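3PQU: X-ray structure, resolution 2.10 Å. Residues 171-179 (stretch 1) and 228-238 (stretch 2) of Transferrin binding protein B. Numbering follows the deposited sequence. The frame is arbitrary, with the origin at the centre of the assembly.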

# COMPACT_ATOMS: atom_id res chain seq x y z
N THR A 171 18.90 -7.61 2.87
CA THR A 171 18.64 -7.57 4.32
C THR A 171 17.99 -6.26 4.74
O THR A 171 18.42 -5.20 4.31
N TYR A 172 16.93 -6.36 5.55
CA TYR A 172 16.27 -5.20 6.16
C TYR A 172 16.39 -5.36 7.65
O TYR A 172 16.25 -6.47 8.16
N LYS A 173 16.63 -4.25 8.36
CA LYS A 173 16.70 -4.28 9.82
C LYS A 173 15.79 -3.22 10.43
O LYS A 173 15.64 -2.13 9.88
N GLY A 174 15.21 -3.54 11.58
CA GLY A 174 14.27 -2.62 12.23
C GLY A 174 13.76 -3.11 13.58
O GLY A 174 14.49 -3.68 14.39
N THR A 175 12.48 -2.89 13.82
CA THR A 175 11.89 -3.21 15.11
C THR A 175 10.65 -4.07 14.93
O THR A 175 10.23 -4.36 13.81
N TRP A 176 10.07 -4.48 16.06
CA TRP A 176 8.71 -5.00 16.08
C TRP A 176 8.09 -4.54 17.38
O TRP A 176 8.79 -4.07 18.27
N ASP A 177 6.76 -4.65 17.48
CA ASP A 177 6.00 -4.21 18.66
C ASP A 177 4.71 -5.03 18.75
O ASP A 177 4.31 -5.65 17.76
N PHE A 178 4.07 -5.04 19.91
CA PHE A 178 2.93 -5.94 20.12
C PHE A 178 2.04 -5.54 21.29
O PHE A 178 2.46 -4.81 22.18
N THR A 179 0.81 -6.05 21.28
CA THR A 179 -0.04 -6.08 22.45
C THR A 179 -0.65 -7.48 22.53
O THR A 179 -0.98 -8.07 21.50
N ALA A 228 15.69 -2.98 22.82
CA ALA A 228 14.26 -3.29 22.83
C ALA A 228 13.90 -4.51 21.98
O ALA A 228 14.43 -5.59 22.18
N HIS A 229 12.97 -4.31 21.05
CA HIS A 229 12.50 -5.40 20.20
C HIS A 229 12.97 -5.19 18.77
O HIS A 229 12.47 -4.31 18.04
N SER A 230 13.93 -6.00 18.36
CA SER A 230 14.57 -5.81 17.07
C SER A 230 14.11 -6.85 16.06
O SER A 230 13.72 -7.98 16.42
N SER A 231 14.15 -6.48 14.79
CA SER A 231 13.73 -7.38 13.73
C SER A 231 14.81 -7.43 12.66
O SER A 231 15.53 -6.46 12.43
N GLU A 232 14.92 -8.58 12.00
CA GLU A 232 15.78 -8.68 10.84
C GLU A 232 15.12 -9.55 9.78
O GLU A 232 14.52 -10.58 10.10
N PHE A 233 15.20 -9.12 8.52
CA PHE A 233 14.65 -9.90 7.41
C PHE A 233 15.65 -10.12 6.28
O PHE A 233 16.48 -9.26 5.99
N ALA A 234 15.56 -11.28 5.63
CA ALA A 234 16.36 -11.58 4.45
C ALA A 234 15.39 -11.78 3.29
O ALA A 234 14.63 -12.74 3.27
N VAL A 235 15.37 -10.85 2.34
CA VAL A 235 14.39 -10.91 1.26
C VAL A 235 15.00 -11.46 -0.02
O VAL A 235 15.99 -10.93 -0.52
N ASP A 236 14.40 -12.52 -0.56
CA ASP A 236 14.86 -13.10 -1.83
C ASP A 236 13.92 -12.62 -2.92
O ASP A 236 12.92 -13.27 -3.24
N PHE A 237 14.21 -11.45 -3.48
CA PHE A 237 13.29 -10.84 -4.43
C PHE A 237 13.15 -11.67 -5.71
O PHE A 237 12.06 -11.80 -6.26
N ASP A 238 14.26 -12.25 -6.17
CA ASP A 238 14.22 -13.07 -7.38
C ASP A 238 13.29 -14.30 -7.27
O ASP A 238 12.67 -14.70 -8.25

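Residues 171-175 pair with residues 230-234 in antiparallel register, and the residues His229, Tyr172 and Ser231 together account for much of the 715 Å² buried between the two stretches. His229 covers the most. Its CA-to-CB bond points toward the opposing strand, and with chi1 in m the imidazole meets two aromatic side chains, Trp176 and Phe178, both with chi1 in p. His229 CB sits over the face of the five-membered ring of Trp176, 3.4 Å from Trp176 NE1, while the edge of the imidazole is directed at that same indole face. Phe178 in turn presents its edge to the imidazole face, with Phe178 CE2 3.7 Å from His229 NE2. The nitrogens of His229 are not left unpaired: a water lies 2.9 Å from His229 ND1 and donates to Asp177 OD2 at 2.7 Å, and His229 NE2 is hydrogen-bonded elsewhere in the structure.

Tyr172 anchors the other end. Its side chain (chi1 m) shares a sheet face with Phe233, also m, their CB atoms 4.4 Å apart. The phenol ring extends along stretch 2, bringing Tyr172 CE2 to 3.6 Å from Val235 CG2 and Tyr172 OH to 3.2 Å from Phe237 CZ, an edge-on approach.

On this face Ser231 lies across from Gly174, which has no side chain. Ser231, chi1 p, turns its hydroxyl to stretch 1, where Ser231 OG donates to Thr175 O at 3.0 Å.

The face bearing Thr171, Lys173, Glu232 and Ala234 is more open. The extended Glu232 (chi1 and chi2 t) receives a hydrogen bond at OE2 from a second water, 2.9 Å away, which also lies 2.8 Å from Thr171 OG1. Lys173 NZ stays 4.5 Å from Glu232 OE1, too far for a salt bridge.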

# COMPACT_ATOMS: atom_id res chain seq x y z
CB THR A 171 19.95 -7.76 5.13
OG1 THR A 171 20.42 -9.09 4.92
CG2 THR A 171 19.70 -7.56 6.63
CB TYR A 172 14.76 -5.16 5.82
CG TYR A 172 14.45 -4.88 4.37
CD1 TYR A 172 13.94 -3.66 3.95
CD2 TYR A 172 14.68 -5.85 3.40
CE1 TYR A 172 13.66 -3.41 2.61
CE2 TYR A 172 14.41 -5.61 2.06
CZ TYR A 172 13.91 -4.40 1.67
OH TYR A 172 13.66 -4.20 0.33
CB LYS A 173 18.13 -4.04 10.29
CG LYS A 173 19.14 -5.09 9.86
CD LYS A 173 20.53 -4.77 10.42
CE LYS A 173 21.40 -6.02 10.44
NZ LYS A 173 22.75 -5.73 11.02
CB THR A 175 11.45 -1.92 15.85
OG1 THR A 175 10.51 -1.21 15.03
CG2 THR A 175 12.65 -1.01 16.16
CB TRP A 176 8.66 -6.54 15.91
CG TRP A 176 9.33 -7.33 17.00
CD1 TRP A 176 10.69 -7.39 17.28
CD2 TRP A 176 8.70 -8.23 17.92
NE1 TRP A 176 10.92 -8.26 18.33
CE2 TRP A 176 9.72 -8.79 18.73
CE3 TRP A 176 7.37 -8.65 18.11
CZ2 TRP A 176 9.44 -9.71 19.74
CZ3 TRP A 176 7.10 -9.57 19.11
CH2 TRP A 176 8.14 -10.09 19.92
CB ASP A 177 5.64 -2.73 18.56
CG ASP A 177 6.83 -1.83 18.82
OD1 ASP A 177 7.38 -1.26 17.86
OD2 ASP A 177 7.22 -1.72 19.99
CB PHE A 178 3.45 -7.37 20.37
CG PHE A 178 4.32 -7.48 21.63
CD1 PHE A 178 3.74 -7.72 22.87
CD2 PHE A 178 5.70 -7.34 21.56
CE1 PHE A 178 4.50 -7.80 24.05
CE2 PHE A 178 6.49 -7.45 22.73
CZ PHE A 178 5.88 -7.68 23.98
CB THR A 179 -1.18 -5.03 22.42
OG1 THR A 179 -1.97 -5.15 23.61
CG2 THR A 179 -2.12 -5.23 21.21
CB ALA A 228 13.42 -2.07 22.40
CB HIS A 229 10.97 -5.51 20.27
CG HIS A 229 10.44 -5.58 21.67
ND1 HIS A 229 10.03 -4.47 22.38
CD2 HIS A 229 10.29 -6.64 22.51
CE1 HIS A 229 9.65 -4.83 23.59
NE2 HIS A 229 9.81 -6.14 23.70
CB SER A 230 16.10 -5.83 17.22
OG SER A 230 16.53 -7.09 17.72
CB SER A 231 12.40 -6.92 13.13
OG SER A 231 12.53 -5.69 12.43
CB GLU A 232 17.16 -9.22 11.22
CG GLU A 232 18.13 -9.15 10.04
CD GLU A 232 19.58 -9.43 10.43
OE1 GLU A 232 19.95 -9.21 11.60
OE2 GLU A 232 20.34 -9.87 9.54
CB PHE A 233 13.40 -9.22 6.85
CG PHE A 233 12.33 -8.97 7.87
CD1 PHE A 233 11.31 -9.89 8.06
CD2 PHE A 233 12.35 -7.81 8.65
CE1 PHE A 233 10.31 -9.67 9.00
CE2 PHE A 233 11.36 -7.58 9.59
CZ PHE A 233 10.33 -8.52 9.77
CB ALA A 234 17.20 -12.85 4.68
CB VAL A 235 13.75 -9.53 0.97
CG1 VAL A 235 12.75 -9.65 -0.18
CG2 VAL A 235 13.09 -8.96 2.22
CB ASP A 236 14.85 -14.63 -1.73
CG ASP A 236 15.35 -15.33 -3.02
OD1 ASP A 236 15.43 -14.71 -4.10
OD2 ASP A 236 15.64 -16.54 -2.93
CB PHE A 237 13.72 -9.40 -4.76
CG PHE A 237 13.40 -8.40 -3.67
CD1 PHE A 237 12.08 -7.96 -3.47
CD2 PHE A 237 14.40 -7.88 -2.86
CE1 PHE A 237 11.78 -7.03 -2.46
CE2 PHE A 237 14.12 -6.96 -1.85
CZ PHE A 237 12.80 -6.53 -1.65
CB ASP A 238 15.64 -13.48 -7.81
CG ASP A 238 16.47 -12.30 -8.28
OD1 ASP A 238 15.92 -11.17 -8.39
OD2 ASP A 238 17.67 -12.49 -8.55
O HOH W 1 19.77 -10.97 6.88
O HOH W 2 9.69 -1.90 21.06